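Local coordinates for protein soluble inorganic pyrophosphatase (Toxoplasma gondii, PDB 5WRT) that probably hydrolyses inorganic diphosphate to phosphate with the help of magnesium ions, this chain carrying the pyrophosphatase domain of a longer protein, at residues M61-R66 against T70-D75. Numbering follows the deposited sequence.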
loop_
_atom_site.group_PDB
_atom_site.type_symbol
_atom_site.label_atom_id
_atom_site.label_comp_id
_atom_site.label_asym_id
_atom_site.label_seq_id
_atom_site.Cartn_x
_atom_site.Cartn_y
_atom_site.Cartn_z
ATOM N N MET A 61 -10.689 12.531 -3.546
ATOM C CA MET A 61 -11.814 13.392 -3.211
ATOM C C MET A 61 -11.507 14.158 -1.933
ATOM O O MET A 61 -11.008 13.591 -0.958
ATOM C CB MET A 61 -13.088 12.565 -3.040
ATOM C CG MET A 61 -13.356 11.604 -4.189
ATOM S SD MET A 61 -13.665 12.431 -5.760
ATOM C CE MET A 61 -15.157 13.341 -5.380
ATOM N N GLU A 62 -11.830 15.449 -1.930
ATOM C CA GLU A 62 -11.566 16.297 -0.776
ATOM C C GLU A 62 -12.590 17.416 -0.717
ATOM O O GLU A 62 -13.129 17.839 -1.742
ATOM C CB GLU A 62 -10.162 16.922 -0.825
ATOM C CG GLU A 62 -9.004 15.955 -0.676
ATOM C CD GLU A 62 -7.659 16.627 -0.886
ATOM O OE1 GLU A 62 -7.624 17.741 -1.457
ATOM O OE2 GLU A 62 -6.639 16.038 -0.476
ATOM N N MET A 63 -12.854 17.887 0.499
ATOM C CA MET A 63 -13.642 19.098 0.676
ATOM C C MET A 63 -12.923 20.282 0.042
ATOM O O MET A 63 -11.729 20.495 0.273
ATOM C CB MET A 63 -13.879 19.358 2.164
ATOM C CG MET A 63 -14.786 18.342 2.837
ATOM S SD MET A 63 -15.192 18.773 4.543
ATOM C CE MET A 63 -13.640 18.433 5.371
ATOM N N GLN A 64 -13.654 21.057 -0.760
ATOM C CA GLN A 64 -13.098 22.233 -1.432
ATOM C C GLN A 64 -13.353 23.440 -0.536
ATOM O O GLN A 64 -14.413 24.064 -0.579
ATOM C CB GLN A 64 -13.713 22.405 -2.815
ATOM C CG GLN A 64 -13.512 21.208 -3.739
ATOM C CD GLN A 64 -12.047 20.867 -3.942
ATOM O OE1 GLN A 64 -11.239 21.731 -4.283
ATOM N NE2 GLN A 64 -11.698 19.603 -3.736
ATOM N N LEU A 65 -12.354 23.776 0.283
ATOM C CA LEU A 65 -12.540 24.777 1.328
ATOM C C LEU A 65 -12.740 26.187 0.780
ATOM O O LEU A 65 -13.283 27.039 1.491
ATOM C CB LEU A 65 -11.343 24.752 2.282
ATOM C CG LEU A 65 -11.026 23.389 2.909
ATOM C CD1 LEU A 65 -9.942 23.514 3.970
ATOM C CD2 LEU A 65 -12.277 22.744 3.493
ATOM N N ARG A 66 -12.326 26.454 -0.460
ATOM C CA ARG A 66 -12.523 27.783 -1.034
ATOM C C ARG A 66 -13.955 28.007 -1.499
ATOM O O ARG A 66 -14.412 29.154 -1.551
ATOM C CB ARG A 66 -11.563 28.011 -2.202
ATOM C CG ARG A 66 -10.138 28.331 -1.783
ATOM C CD ARG A 66 -9.212 28.396 -2.986
ATOM N NE ARG A 66 -9.761 29.223 -4.059
ATOM C CZ ARG A 66 -9.198 30.343 -4.503
ATOM N NH1 ARG A 66 -8.063 30.772 -3.970
ATOM N NH2 ARG A 66 -9.768 31.031 -5.485
ATOM N N THR A 70 -18.237 24.382 1.001
ATOM C CA THR A 70 -17.120 23.446 1.027
ATOM C C THR A 70 -17.497 22.044 0.515
ATOM O O THR A 70 -17.395 21.070 1.236
ATOM C CB THR A 70 -16.529 23.349 2.428
ATOM O OG1 THR A 70 -17.481 22.750 3.314
ATOM C CG2 THR A 70 -16.175 24.733 2.943
ATOM N N PRO A 71 -17.930 21.945 -0.745
ATOM C CA PRO A 71 -18.338 20.638 -1.270
ATOM C C PRO A 71 -17.151 19.709 -1.465
ATOM O O PRO A 71 -15.991 20.126 -1.505
ATOM C CB PRO A 71 -18.989 20.986 -2.610
ATOM C CG PRO A 71 -18.282 22.223 -3.040
ATOM C CD PRO A 71 -17.996 22.994 -1.778
ATOM N N ILE A 72 -17.462 18.425 -1.598
ATOM C CA ILE A 72 -16.449 17.407 -1.843
ATOM C C ILE A 72 -16.370 17.194 -3.348
ATOM O O ILE A 72 -17.373 16.871 -3.993
ATOM C CB ILE A 72 -16.777 16.099 -1.109
ATOM C CG1 ILE A 72 -16.774 16.322 0.403
ATOM C CG2 ILE A 72 -15.785 15.004 -1.485
ATOM C CD1 ILE A 72 -17.190 15.109 1.196
ATOM N N MET A 73 -15.174 17.370 -3.903
ATOM C CA MET A 73 -14.914 17.182 -5.322
ATOM C C MET A 73 -13.560 16.510 -5.468
ATOM O O MET A 73 -12.802 16.386 -4.503
ATOM C CB MET A 73 -14.928 18.517 -6.084
ATOM C CG MET A 73 -16.127 19.409 -5.801
ATOM S SD MET A 73 -16.173 20.889 -6.833
ATOM C CE MET A 73 -16.417 20.187 -8.463
ATOM N N GLN A 74 -13.254 16.071 -6.684
ATOM C CA GLN A 74 -11.978 15.419 -6.938
ATOM C C GLN A 74 -10.876 16.460 -7.091
ATOM O O GLN A 74 -11.052 17.483 -7.760
ATOM C CB GLN A 74 -12.057 14.542 -8.186
ATOM C CG GLN A 74 -10.828 13.672 -8.394
ATOM C CD GLN A 74 -11.080 12.528 -9.353
ATOM O OE1 GLN A 74 -12.194 12.349 -9.843
ATOM N NE2 GLN A 74 -10.044 11.740 -9.619
ATOM N N ASP A 75 -9.740 16.197 -6.449
ATOM C CA ASP A 75 -8.600 17.098 -6.535
ATOM C C ASP A 75 -8.081 17.169 -7.968
ATOM O O ASP A 75 -8.191 16.215 -8.743
ATOM C CB ASP A 75 -7.493 16.634 -5.589
ATOM C CG ASP A 75 -6.411 17.679 -5.394
ATOM O OD1 ASP A 75 -6.735 18.886 -5.417
ATOM O OD2 ASP A 75 -5.238 17.293 -5.210
HETATM O O HOH W 1 -8.398 19.352 -3.544
#
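Glu-62 and Met-73 form the antiparallel hydrogen-bonded pair of a beta hairpin whose short strand axes run at 141°, with Glu-62 N to Met-73 O at 2.9 Å and Met-73 N to Glu-62 O at 3.0 Å. Toward the turn, Gln-64 N donates to Pro-71 O. The non-hydrogen-bonded pairs Met-61 with Gln-74 and Met-63 with Ile-72 flank them, with side chains on the opposite sheet face. There Met-63 CG lies 3.7 Å from Ile-72 CG1, while Met-61, bent at chi2 and chi3, lays SD 3.6 Å from Gln-74 CB.

On the face of Glu-62 and Met-73, Gln-64 crosses Met-73 at about a right angle, CG to CG 3.8 Å. Its bend at chi2 (-58°) turns the amide back over its own strand, and NE2 donates to Glu-62 O at 3.0 Å from above the carbonyl plane. Met-73 N reaches that oxygen from the opposite face, so two donors grip it. The carboxylates of Glu-62 and Asp-75 lie side by side, OE1 to OD1 4.2 Å; one water donates to both oxygens and weakly accepts from Gln-64 NE2. Asp-75 OD2 has a salt bridge to Arg-83. The Glu-62 side chain comes to about 5 Å from a bound magnesium ion, so the hairpin borders the metal site.

Strand 57-63 lies between 72-74 and 84-89 in a three-stranded antiparallel sheet. Met-63 and Ile-72 pack on Val-50 of strand 47-53, Met-63 N is hydrogen-bonded to OE2 of Glu-52, which binds magnesium in a structure of this protein, and Pro-71 and Met-73 rest against strand 16-20.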